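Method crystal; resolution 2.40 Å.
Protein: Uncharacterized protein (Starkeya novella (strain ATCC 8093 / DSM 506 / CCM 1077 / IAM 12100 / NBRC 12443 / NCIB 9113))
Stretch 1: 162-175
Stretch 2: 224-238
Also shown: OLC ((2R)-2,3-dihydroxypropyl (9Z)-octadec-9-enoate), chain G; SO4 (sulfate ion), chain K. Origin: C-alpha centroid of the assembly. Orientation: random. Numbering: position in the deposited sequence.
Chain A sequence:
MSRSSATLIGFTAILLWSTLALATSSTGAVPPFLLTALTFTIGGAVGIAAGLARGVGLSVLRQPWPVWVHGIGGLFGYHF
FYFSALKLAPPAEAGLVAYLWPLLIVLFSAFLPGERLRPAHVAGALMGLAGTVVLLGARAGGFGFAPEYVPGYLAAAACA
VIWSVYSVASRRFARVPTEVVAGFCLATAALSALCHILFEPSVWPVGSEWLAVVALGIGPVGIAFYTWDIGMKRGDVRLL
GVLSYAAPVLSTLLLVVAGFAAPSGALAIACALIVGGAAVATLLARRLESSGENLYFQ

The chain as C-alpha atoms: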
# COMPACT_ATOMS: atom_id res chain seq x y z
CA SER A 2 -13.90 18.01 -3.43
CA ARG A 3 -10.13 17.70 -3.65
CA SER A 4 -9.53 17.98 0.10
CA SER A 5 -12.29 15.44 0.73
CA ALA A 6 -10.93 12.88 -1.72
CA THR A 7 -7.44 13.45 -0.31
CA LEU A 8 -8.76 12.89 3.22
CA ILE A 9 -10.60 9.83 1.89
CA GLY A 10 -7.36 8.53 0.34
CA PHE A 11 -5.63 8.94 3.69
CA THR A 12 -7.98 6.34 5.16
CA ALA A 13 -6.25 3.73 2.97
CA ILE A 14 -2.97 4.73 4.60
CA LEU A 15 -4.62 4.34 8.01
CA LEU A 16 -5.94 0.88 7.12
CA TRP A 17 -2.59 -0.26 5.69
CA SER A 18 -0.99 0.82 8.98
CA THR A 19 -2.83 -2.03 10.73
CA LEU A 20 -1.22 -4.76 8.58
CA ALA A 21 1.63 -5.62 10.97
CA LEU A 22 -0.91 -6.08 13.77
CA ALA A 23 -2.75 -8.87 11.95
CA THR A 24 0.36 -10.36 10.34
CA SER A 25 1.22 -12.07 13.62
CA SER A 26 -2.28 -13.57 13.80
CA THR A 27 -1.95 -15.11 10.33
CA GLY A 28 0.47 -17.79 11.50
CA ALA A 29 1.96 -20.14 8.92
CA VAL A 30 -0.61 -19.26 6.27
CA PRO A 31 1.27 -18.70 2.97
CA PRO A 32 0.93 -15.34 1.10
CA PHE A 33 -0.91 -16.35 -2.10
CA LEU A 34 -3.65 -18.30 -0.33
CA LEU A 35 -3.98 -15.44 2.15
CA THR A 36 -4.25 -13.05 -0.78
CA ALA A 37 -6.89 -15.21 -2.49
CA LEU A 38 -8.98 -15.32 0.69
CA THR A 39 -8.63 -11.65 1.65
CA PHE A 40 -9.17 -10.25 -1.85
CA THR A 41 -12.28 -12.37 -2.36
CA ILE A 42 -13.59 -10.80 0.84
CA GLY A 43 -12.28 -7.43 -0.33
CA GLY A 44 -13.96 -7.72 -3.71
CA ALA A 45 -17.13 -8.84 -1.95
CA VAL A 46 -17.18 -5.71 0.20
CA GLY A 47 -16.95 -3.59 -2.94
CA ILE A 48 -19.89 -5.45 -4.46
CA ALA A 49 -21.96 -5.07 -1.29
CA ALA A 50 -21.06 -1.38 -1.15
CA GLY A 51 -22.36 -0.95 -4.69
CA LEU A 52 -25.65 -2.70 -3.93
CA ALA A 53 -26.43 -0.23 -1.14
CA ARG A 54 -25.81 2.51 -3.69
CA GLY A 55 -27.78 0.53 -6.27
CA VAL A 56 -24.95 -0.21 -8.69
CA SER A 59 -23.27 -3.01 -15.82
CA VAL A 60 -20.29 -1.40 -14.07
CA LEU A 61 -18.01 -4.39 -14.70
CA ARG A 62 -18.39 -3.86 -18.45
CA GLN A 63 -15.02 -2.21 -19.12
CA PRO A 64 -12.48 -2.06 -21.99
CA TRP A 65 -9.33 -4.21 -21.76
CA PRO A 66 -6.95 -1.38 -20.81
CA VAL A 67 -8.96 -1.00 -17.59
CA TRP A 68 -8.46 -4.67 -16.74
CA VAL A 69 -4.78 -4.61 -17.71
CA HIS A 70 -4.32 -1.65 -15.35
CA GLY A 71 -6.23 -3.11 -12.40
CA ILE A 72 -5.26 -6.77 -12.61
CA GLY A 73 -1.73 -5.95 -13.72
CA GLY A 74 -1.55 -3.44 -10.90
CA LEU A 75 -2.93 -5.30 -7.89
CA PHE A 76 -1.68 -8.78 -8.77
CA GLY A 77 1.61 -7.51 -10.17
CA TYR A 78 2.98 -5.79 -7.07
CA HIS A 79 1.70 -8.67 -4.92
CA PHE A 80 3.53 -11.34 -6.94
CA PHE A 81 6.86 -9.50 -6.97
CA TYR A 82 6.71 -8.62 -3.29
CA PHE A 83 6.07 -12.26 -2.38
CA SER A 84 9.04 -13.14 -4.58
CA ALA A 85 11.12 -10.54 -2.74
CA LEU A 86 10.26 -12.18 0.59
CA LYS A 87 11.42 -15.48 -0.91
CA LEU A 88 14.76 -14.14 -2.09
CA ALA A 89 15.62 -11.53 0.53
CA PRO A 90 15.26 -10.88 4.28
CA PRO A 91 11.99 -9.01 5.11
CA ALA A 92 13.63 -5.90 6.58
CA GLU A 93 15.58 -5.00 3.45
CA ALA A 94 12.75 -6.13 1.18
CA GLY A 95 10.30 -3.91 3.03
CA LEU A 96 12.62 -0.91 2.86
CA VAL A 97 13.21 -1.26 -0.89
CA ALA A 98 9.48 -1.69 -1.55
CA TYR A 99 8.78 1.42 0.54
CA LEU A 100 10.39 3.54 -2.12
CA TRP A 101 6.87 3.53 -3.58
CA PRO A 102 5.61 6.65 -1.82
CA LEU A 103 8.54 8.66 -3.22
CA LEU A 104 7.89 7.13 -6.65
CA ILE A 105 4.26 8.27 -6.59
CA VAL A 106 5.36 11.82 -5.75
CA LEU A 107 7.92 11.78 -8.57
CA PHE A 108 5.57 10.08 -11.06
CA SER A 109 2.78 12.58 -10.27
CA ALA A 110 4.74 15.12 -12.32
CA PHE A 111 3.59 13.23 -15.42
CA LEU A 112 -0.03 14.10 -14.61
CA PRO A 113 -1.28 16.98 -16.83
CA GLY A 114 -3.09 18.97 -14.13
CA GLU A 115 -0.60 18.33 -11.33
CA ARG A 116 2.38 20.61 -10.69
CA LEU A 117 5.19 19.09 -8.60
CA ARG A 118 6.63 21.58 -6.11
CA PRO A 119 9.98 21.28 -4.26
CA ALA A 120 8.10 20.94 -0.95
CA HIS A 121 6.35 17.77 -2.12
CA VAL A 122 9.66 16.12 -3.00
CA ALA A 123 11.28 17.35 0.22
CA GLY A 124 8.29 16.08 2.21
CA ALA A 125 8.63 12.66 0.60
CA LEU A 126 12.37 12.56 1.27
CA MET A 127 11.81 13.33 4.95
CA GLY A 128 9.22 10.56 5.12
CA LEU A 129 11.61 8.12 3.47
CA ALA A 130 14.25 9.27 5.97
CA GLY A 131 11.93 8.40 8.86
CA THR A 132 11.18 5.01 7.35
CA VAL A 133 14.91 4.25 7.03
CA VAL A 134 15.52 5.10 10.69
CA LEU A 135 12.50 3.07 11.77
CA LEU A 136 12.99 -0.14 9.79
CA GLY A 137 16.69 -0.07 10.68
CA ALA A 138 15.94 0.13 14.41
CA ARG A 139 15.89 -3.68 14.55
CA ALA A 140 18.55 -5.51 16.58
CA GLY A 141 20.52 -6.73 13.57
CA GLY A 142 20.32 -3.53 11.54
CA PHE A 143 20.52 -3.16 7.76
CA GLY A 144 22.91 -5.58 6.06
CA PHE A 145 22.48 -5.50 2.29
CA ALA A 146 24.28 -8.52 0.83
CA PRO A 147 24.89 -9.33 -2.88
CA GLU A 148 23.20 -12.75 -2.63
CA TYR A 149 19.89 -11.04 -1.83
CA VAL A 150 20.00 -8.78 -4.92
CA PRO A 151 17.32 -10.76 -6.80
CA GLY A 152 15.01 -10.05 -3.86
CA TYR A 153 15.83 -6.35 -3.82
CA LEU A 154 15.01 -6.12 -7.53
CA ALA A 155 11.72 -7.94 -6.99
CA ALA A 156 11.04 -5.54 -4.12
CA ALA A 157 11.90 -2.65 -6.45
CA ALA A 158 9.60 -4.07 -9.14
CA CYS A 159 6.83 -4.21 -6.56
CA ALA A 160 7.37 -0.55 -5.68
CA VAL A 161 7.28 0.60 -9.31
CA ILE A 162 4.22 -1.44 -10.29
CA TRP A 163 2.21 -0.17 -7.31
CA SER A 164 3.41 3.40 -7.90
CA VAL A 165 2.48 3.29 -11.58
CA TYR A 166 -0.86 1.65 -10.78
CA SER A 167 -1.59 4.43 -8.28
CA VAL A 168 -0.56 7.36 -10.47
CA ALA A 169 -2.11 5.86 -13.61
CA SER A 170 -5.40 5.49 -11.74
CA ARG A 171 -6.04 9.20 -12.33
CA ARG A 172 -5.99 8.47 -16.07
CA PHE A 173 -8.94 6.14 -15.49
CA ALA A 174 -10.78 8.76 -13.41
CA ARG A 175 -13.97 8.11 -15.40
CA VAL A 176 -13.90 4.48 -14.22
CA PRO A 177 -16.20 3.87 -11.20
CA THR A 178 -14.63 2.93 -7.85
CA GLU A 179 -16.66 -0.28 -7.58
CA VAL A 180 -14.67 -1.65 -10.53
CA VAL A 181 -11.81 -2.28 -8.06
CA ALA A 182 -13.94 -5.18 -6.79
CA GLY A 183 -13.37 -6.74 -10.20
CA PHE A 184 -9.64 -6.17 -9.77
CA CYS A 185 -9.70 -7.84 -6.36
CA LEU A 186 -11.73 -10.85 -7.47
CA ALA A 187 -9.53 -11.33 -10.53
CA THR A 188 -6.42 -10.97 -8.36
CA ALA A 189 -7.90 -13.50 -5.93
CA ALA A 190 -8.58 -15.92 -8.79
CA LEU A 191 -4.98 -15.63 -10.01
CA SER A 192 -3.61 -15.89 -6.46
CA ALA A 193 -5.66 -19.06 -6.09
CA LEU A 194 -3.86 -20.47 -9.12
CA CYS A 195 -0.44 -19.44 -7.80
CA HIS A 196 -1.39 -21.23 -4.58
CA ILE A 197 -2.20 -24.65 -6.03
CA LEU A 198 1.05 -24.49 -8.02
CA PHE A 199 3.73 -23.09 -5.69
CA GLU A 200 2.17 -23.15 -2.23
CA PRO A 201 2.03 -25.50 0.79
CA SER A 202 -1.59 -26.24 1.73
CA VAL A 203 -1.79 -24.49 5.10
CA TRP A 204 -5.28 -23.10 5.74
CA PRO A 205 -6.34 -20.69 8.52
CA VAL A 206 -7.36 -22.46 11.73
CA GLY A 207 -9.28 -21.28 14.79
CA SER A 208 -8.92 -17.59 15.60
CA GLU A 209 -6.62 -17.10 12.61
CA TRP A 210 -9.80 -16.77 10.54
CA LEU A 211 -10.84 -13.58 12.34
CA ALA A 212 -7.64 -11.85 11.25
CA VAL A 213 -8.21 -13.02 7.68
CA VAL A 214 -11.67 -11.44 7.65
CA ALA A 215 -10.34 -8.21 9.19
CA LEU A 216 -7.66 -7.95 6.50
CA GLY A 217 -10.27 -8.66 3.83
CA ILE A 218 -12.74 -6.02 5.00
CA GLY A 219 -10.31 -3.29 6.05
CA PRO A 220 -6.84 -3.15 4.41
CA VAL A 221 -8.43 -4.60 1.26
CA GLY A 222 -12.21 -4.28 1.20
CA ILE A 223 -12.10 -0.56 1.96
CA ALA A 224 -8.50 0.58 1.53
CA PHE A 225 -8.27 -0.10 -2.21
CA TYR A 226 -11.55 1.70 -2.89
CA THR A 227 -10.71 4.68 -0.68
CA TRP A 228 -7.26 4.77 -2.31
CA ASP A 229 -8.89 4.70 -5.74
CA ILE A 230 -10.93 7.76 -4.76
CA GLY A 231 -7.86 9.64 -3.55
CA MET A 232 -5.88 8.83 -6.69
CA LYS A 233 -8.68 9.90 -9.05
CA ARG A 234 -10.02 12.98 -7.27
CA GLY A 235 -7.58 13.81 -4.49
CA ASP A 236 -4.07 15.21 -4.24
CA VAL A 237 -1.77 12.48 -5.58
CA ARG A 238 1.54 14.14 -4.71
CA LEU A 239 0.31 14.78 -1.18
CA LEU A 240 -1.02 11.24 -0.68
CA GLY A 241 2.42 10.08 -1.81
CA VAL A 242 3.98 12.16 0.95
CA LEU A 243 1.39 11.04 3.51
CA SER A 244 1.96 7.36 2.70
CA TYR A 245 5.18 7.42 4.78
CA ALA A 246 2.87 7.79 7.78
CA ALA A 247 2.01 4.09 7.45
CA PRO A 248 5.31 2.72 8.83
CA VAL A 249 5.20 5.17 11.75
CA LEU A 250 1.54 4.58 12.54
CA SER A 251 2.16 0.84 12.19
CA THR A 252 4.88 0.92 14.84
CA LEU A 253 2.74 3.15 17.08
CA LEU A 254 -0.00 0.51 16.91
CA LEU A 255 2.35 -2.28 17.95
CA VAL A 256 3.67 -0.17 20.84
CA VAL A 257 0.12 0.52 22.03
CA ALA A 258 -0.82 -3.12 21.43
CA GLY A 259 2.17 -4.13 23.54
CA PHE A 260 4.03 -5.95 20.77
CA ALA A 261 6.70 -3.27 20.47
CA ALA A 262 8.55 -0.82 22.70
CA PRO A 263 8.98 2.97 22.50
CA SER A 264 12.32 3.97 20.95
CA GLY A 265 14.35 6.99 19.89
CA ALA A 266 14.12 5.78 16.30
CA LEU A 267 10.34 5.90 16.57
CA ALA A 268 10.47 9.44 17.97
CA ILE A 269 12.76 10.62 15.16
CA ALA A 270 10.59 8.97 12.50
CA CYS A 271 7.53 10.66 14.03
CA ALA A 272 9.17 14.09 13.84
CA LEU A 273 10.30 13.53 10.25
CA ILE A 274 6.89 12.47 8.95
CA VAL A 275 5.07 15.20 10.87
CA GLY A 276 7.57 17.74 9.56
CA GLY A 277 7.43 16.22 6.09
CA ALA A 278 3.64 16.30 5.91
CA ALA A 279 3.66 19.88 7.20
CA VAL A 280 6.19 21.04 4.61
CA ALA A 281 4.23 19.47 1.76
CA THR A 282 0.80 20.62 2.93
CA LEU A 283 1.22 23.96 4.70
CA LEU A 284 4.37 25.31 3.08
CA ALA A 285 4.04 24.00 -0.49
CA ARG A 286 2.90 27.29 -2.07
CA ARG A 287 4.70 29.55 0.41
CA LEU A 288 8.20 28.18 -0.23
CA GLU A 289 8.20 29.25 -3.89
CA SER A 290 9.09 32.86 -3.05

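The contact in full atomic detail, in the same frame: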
# COMPACT_ATOMS: atom_id res chain seq x y z
N ILE A 162 5.52 -1.00 -9.80
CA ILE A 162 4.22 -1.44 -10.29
C ILE A 162 3.08 -0.80 -9.49
O ILE A 162 2.11 -0.31 -10.07
CB ILE A 162 4.10 -2.98 -10.24
CG1 ILE A 162 5.04 -3.60 -11.27
CG2 ILE A 162 2.67 -3.42 -10.52
CD1 ILE A 162 5.11 -5.12 -11.20
N TRP A 163 3.21 -0.79 -8.17
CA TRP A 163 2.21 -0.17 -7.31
C TRP A 163 2.16 1.35 -7.51
O TRP A 163 1.09 1.95 -7.52
CB TRP A 163 2.48 -0.50 -5.84
CG TRP A 163 1.59 0.26 -4.90
CD1 TRP A 163 1.96 1.31 -4.10
CD2 TRP A 163 0.19 0.05 -4.68
NE1 TRP A 163 0.87 1.76 -3.39
CE2 TRP A 163 -0.22 1.00 -3.72
CE3 TRP A 163 -0.75 -0.85 -5.19
CZ2 TRP A 163 -1.54 1.08 -3.27
CZ3 TRP A 163 -2.05 -0.77 -4.74
CH2 TRP A 163 -2.44 0.18 -3.79
N SER A 164 3.33 1.96 -7.66
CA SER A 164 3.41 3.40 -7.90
C SER A 164 2.78 3.80 -9.23
O SER A 164 2.10 4.82 -9.33
CB SER A 164 4.86 3.88 -7.87
OG SER A 164 5.43 3.70 -6.59
N VAL A 165 3.04 3.00 -10.26
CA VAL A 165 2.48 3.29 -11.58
C VAL A 165 0.98 3.05 -11.55
O VAL A 165 0.21 3.88 -12.03
CB VAL A 165 3.16 2.46 -12.68
CG1 VAL A 165 2.36 2.52 -13.98
CG2 VAL A 165 4.58 2.95 -12.91
N TYR A 166 0.56 1.93 -10.96
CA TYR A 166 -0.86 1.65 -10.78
C TYR A 166 -1.59 2.81 -10.10
O TYR A 166 -2.68 3.20 -10.51
CB TYR A 166 -1.05 0.37 -9.96
CG TYR A 166 -2.48 0.19 -9.48
CD1 TYR A 166 -3.46 -0.30 -10.34
CD2 TYR A 166 -2.84 0.52 -8.19
CE1 TYR A 166 -4.76 -0.45 -9.91
CE2 TYR A 166 -4.14 0.37 -7.75
CZ TYR A 166 -5.10 -0.12 -8.62
OH TYR A 166 -6.39 -0.28 -8.19
N SER A 167 -0.98 3.35 -9.04
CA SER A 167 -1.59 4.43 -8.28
C SER A 167 -1.70 5.72 -9.09
O SER A 167 -2.77 6.32 -9.17
CB SER A 167 -0.79 4.70 -7.01
OG SER A 167 -0.77 3.57 -6.16
N VAL A 168 -0.59 6.14 -9.68
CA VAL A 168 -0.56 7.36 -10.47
C VAL A 168 -1.41 7.23 -11.73
O VAL A 168 -2.13 8.17 -12.10
CB VAL A 168 0.89 7.74 -10.85
CG1 VAL A 168 0.92 8.90 -11.84
CG2 VAL A 168 1.69 8.08 -9.60
N ALA A 169 -1.35 6.07 -12.38
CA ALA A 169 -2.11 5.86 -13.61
C ALA A 169 -3.61 5.73 -13.36
O ALA A 169 -4.41 5.77 -14.29
CB ALA A 169 -1.59 4.62 -14.34
N SER A 170 -3.99 5.56 -12.09
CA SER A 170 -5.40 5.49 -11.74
C SER A 170 -6.13 6.79 -12.06
O SER A 170 -7.32 6.77 -12.37
CB SER A 170 -5.57 5.15 -10.25
OG SER A 170 -5.12 3.83 -9.98
N ARG A 171 -5.42 7.91 -12.00
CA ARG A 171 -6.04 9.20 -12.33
C ARG A 171 -6.43 9.26 -13.81
O ARG A 171 -7.39 9.92 -14.17
CB ARG A 171 -5.11 10.36 -11.98
CG ARG A 171 -5.67 11.72 -12.37
CD ARG A 171 -5.16 12.83 -11.48
NE ARG A 171 -5.65 12.70 -10.12
CZ ARG A 171 -6.11 13.71 -9.39
NH1 ARG A 171 -6.14 14.94 -9.90
NH2 ARG A 171 -6.55 13.49 -8.16
N ARG A 172 -5.68 8.55 -14.65
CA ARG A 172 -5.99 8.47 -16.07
C ARG A 172 -7.34 7.80 -16.29
O ARG A 172 -8.08 8.14 -17.21
CB ARG A 172 -4.88 7.73 -16.82
CG ARG A 172 -5.23 7.30 -18.24
CD ARG A 172 -3.98 6.87 -19.01
NE ARG A 172 -3.58 7.87 -19.99
CZ ARG A 172 -2.47 7.80 -20.72
NH1 ARG A 172 -1.63 6.78 -20.57
NH2 ARG A 172 -2.18 8.76 -21.59
N PHE A 173 -7.66 6.84 -15.43
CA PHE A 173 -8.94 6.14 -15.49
C PHE A 173 -9.95 6.75 -14.52
O PHE A 173 -10.76 6.03 -13.93
CB PHE A 173 -8.76 4.65 -15.17
CG PHE A 173 -7.81 3.95 -16.10
CD1 PHE A 173 -8.25 3.47 -17.33
CD2 PHE A 173 -6.48 3.77 -15.75
CE1 PHE A 173 -7.38 2.83 -18.19
CE2 PHE A 173 -5.61 3.12 -16.61
CZ PHE A 173 -6.06 2.65 -17.83
N ALA A 174 -9.91 8.07 -14.36
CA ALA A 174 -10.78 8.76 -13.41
C ALA A 174 -12.26 8.58 -13.74
O ALA A 174 -13.11 8.67 -12.85
CB ALA A 174 -10.42 10.24 -13.35
N ARG A 175 -12.58 8.33 -15.00
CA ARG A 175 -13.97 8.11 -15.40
C ARG A 175 -14.47 6.75 -14.90
O ARG A 175 -15.68 6.55 -14.75
CB ARG A 175 -14.13 8.20 -16.92
N ALA A 224 -9.72 -0.16 1.83
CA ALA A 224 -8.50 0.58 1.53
C ALA A 224 -8.27 0.78 0.04
O ALA A 224 -7.86 1.86 -0.38
CB ALA A 224 -7.31 -0.11 2.16
N PHE A 225 -8.52 -0.23 -0.77
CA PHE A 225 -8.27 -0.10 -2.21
C PHE A 225 -9.30 0.81 -2.87
O PHE A 225 -8.99 1.49 -3.85
CB PHE A 225 -8.25 -1.47 -2.89
CG PHE A 225 -7.01 -2.26 -2.59
CD1 PHE A 225 -5.79 -1.88 -3.14
CD2 PHE A 225 -7.05 -3.35 -1.75
CE1 PHE A 225 -4.64 -2.60 -2.86
CE2 PHE A 225 -5.90 -4.07 -1.47
CZ PHE A 225 -4.69 -3.69 -2.02
N TYR A 226 -10.51 0.83 -2.34
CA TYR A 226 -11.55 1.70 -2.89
C TYR A 226 -11.34 3.14 -2.46
O TYR A 226 -11.52 4.06 -3.25
CB TYR A 226 -12.94 1.21 -2.46
CG TYR A 226 -13.19 -0.23 -2.81
CD1 TYR A 226 -13.74 -0.59 -4.04
CD2 TYR A 226 -12.87 -1.25 -1.92
CE1 TYR A 226 -13.97 -1.91 -4.36
CE2 TYR A 226 -13.10 -2.57 -2.24
CZ TYR A 226 -13.64 -2.90 -3.46
OH TYR A 226 -13.86 -4.21 -3.77
N THR A 227 -10.94 3.34 -1.20
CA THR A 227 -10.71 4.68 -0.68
C THR A 227 -9.40 5.25 -1.25
O THR A 227 -9.23 6.47 -1.32
CB THR A 227 -10.69 4.68 0.86
OG1 THR A 227 -10.58 6.02 1.35
CG2 THR A 227 -9.52 3.90 1.39
N TRP A 228 -8.50 4.37 -1.66
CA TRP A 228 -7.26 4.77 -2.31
C TRP A 228 -7.54 5.16 -3.76
O TRP A 228 -6.97 6.11 -4.29
CB TRP A 228 -6.23 3.64 -2.24
CG TRP A 228 -4.88 3.96 -2.81
CD1 TRP A 228 -4.35 3.46 -3.97
CD2 TRP A 228 -3.88 4.82 -2.25
NE1 TRP A 228 -3.09 3.96 -4.17
CE2 TRP A 228 -2.78 4.80 -3.13
CE3 TRP A 228 -3.82 5.61 -1.10
CZ2 TRP A 228 -1.62 5.54 -2.89
CZ3 TRP A 228 -2.66 6.34 -0.87
CH2 TRP A 228 -1.59 6.30 -1.76
N ASP A 229 -8.45 4.41 -4.38
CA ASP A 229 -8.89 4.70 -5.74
C ASP A 229 -9.50 6.09 -5.82
O ASP A 229 -9.25 6.84 -6.77
CB ASP A 229 -9.88 3.64 -6.22
CG ASP A 229 -10.18 3.75 -7.70
OD1 ASP A 229 -9.30 3.41 -8.52
OD2 ASP A 229 -11.31 4.16 -8.05
N ILE A 230 -10.31 6.44 -4.82
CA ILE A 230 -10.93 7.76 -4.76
C ILE A 230 -9.89 8.87 -4.64
O ILE A 230 -9.95 9.87 -5.35
CB ILE A 230 -11.93 7.86 -3.59
CG1 ILE A 230 -13.13 6.94 -3.84
CG2 ILE A 230 -12.39 9.30 -3.40
CD1 ILE A 230 -14.18 6.99 -2.75
N GLY A 231 -8.93 8.68 -3.74
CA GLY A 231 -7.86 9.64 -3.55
C GLY A 231 -7.00 9.83 -4.78
O GLY A 231 -6.58 10.94 -5.08
N MET A 232 -6.73 8.75 -5.51
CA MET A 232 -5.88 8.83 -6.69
C MET A 232 -6.59 9.53 -7.85
O MET A 232 -5.94 10.19 -8.66
CB MET A 232 -5.43 7.43 -7.13
CG MET A 232 -4.36 6.79 -6.25
SD MET A 232 -2.80 7.70 -6.16
CE MET A 232 -2.95 8.49 -4.57
N LYS A 233 -7.91 9.38 -7.92
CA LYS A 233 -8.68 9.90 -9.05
C LYS A 233 -9.21 11.31 -8.84
O LYS A 233 -9.47 12.03 -9.81
CB LYS A 233 -9.85 8.95 -9.36
CG LYS A 233 -9.43 7.64 -9.99
CD LYS A 233 -10.62 6.73 -10.23
CE LYS A 233 -10.17 5.43 -10.87
NZ LYS A 233 -11.26 4.41 -10.91
N ARG A 234 -9.38 11.71 -7.58
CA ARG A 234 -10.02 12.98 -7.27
C ARG A 234 -9.27 13.79 -6.22
O ARG A 234 -9.55 14.97 -6.02
CB ARG A 234 -11.45 12.74 -6.78
CG ARG A 234 -12.44 12.34 -7.86
CD ARG A 234 -13.43 11.33 -7.32
NE ARG A 234 -14.77 11.51 -7.84
CZ ARG A 234 -15.80 10.72 -7.54
NH1 ARG A 234 -15.63 9.69 -6.73
NH2 ARG A 234 -17.00 10.96 -8.06
N GLY A 235 -8.32 13.15 -5.55
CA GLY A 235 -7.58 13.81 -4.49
C GLY A 235 -6.24 14.34 -4.94
O GLY A 235 -5.96 14.44 -6.13
N ASP A 236 -5.40 14.69 -3.97
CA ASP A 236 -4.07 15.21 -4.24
C ASP A 236 -3.05 14.08 -4.23
O ASP A 236 -2.60 13.65 -3.16
CB ASP A 236 -3.70 16.29 -3.22
CG ASP A 236 -2.53 17.13 -3.65
OD1 ASP A 236 -1.67 16.63 -4.40
OD2 ASP A 236 -2.46 18.31 -3.25
N VAL A 237 -2.68 13.61 -5.42
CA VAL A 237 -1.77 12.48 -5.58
C VAL A 237 -0.39 12.72 -4.98
O VAL A 237 0.17 11.83 -4.32
CB VAL A 237 -1.61 12.11 -7.07
CG1 VAL A 237 -0.60 10.98 -7.23
CG2 VAL A 237 -2.94 11.72 -7.67
N ARG A 238 0.18 13.90 -5.19
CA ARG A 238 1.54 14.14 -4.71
C ARG A 238 1.55 14.24 -3.19
O ARG A 238 2.53 13.89 -2.54
CB ARG A 238 2.15 15.39 -5.36
CG ARG A 238 1.41 16.70 -5.11
CD ARG A 238 0.75 17.19 -6.39
NE ARG A 238 0.93 18.63 -6.59
CZ ARG A 238 0.11 19.57 -6.13
NH1 ARG A 238 -0.96 19.23 -5.43
NH2 ARG A 238 0.36 20.85 -6.37
C10 OLC G . 0.73 -0.59 -0.55
C9 OLC G . -0.63 -0.95 -0.06
C11 OLC G . 1.52 -1.60 -1.30
C8 OLC G . -1.18 -2.31 -0.31
C16 OLC G . 5.02 -3.12 2.01
C12 OLC G . 2.97 -1.38 -1.08
C7 OLC G . -1.06 -3.16 0.92
C15 OLC G . 4.83 -3.72 0.66
C13 OLC G . 3.71 -2.67 -1.24
C6 OLC G . -1.66 -4.50 0.66
C14 OLC G . 4.93 -2.66 -0.39
C5 OLC G . -0.63 -5.55 0.89
C4 OLC G . -1.28 -6.89 1.03
C3 OLC G . -0.28 -7.90 1.45
C2 OLC G . -0.97 -9.18 1.80
S SO4 K . -1.60 23.63 -5.91
O1 SO4 K . -2.15 24.97 -6.09
O2 SO4 K . -0.61 23.37 -6.95
O3 SO4 K . -0.97 23.54 -4.60
O4 SO4 K . -2.67 22.65 -6.01

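Two helices, far apart in sequence, cross at 62° with their axes 9.3 Å apart at closest approach, and the backbones draw nearest where the regular bonding of the first gives out: the CA atoms of R171 and K233 lie 4.3 Å apart. Polar groups in this contact are mostly answered by backbone carbonyls or by one another.

S167 acts as a relay. Its OG donates to W163 O one turn back (2.8 Å), which leaves the oxygen free to accept from W228 NE1 at 3.1 Å and 161°. The indole nitrogen of a buried tryptophan is thus satisfied across the interface. W163 also lies beside W228, their planes only 18° apart but slid so that the rings barely overlap; W163 CZ2 lies 3.7 Å from W228 CD1. F225 meets W163 rim to rim, W163 CH2 to F225 CE1 at 3.7 Å, while lipid atom OLC C10 covers one face of the W163 indole, 3.7 Å from CE2.

Further along, M232 SD lies 3.7 Å from S167 CB and 3.3 Å from S167 O, and M232 CB is 3.9 Å from S170 CB. S170 OG spends its proton within its own stretch, on Y166 O (2.6 Å).

R171 reaches the C-terminal turn of the second helix, where M232 O has no helical N-H partner. R171 NE donates to M232 O at 2.9 Å and 167°, and K233 O lies over one face of the guanidinium. R171 NH2 adds a weak bond to M232 O (3.4 Å), though its modelled position is crowded and less certain.

K233 runs its aliphatic chain along the turn from R171 to A174, with K233 CD 3.8 Å from A174 CA and K233 CG 3.3 Å from S170 O. K233 NZ forms a salt bridge with D229 OD2 at 2.9 Å, and has a further hydrogen bond just outside the two stretches.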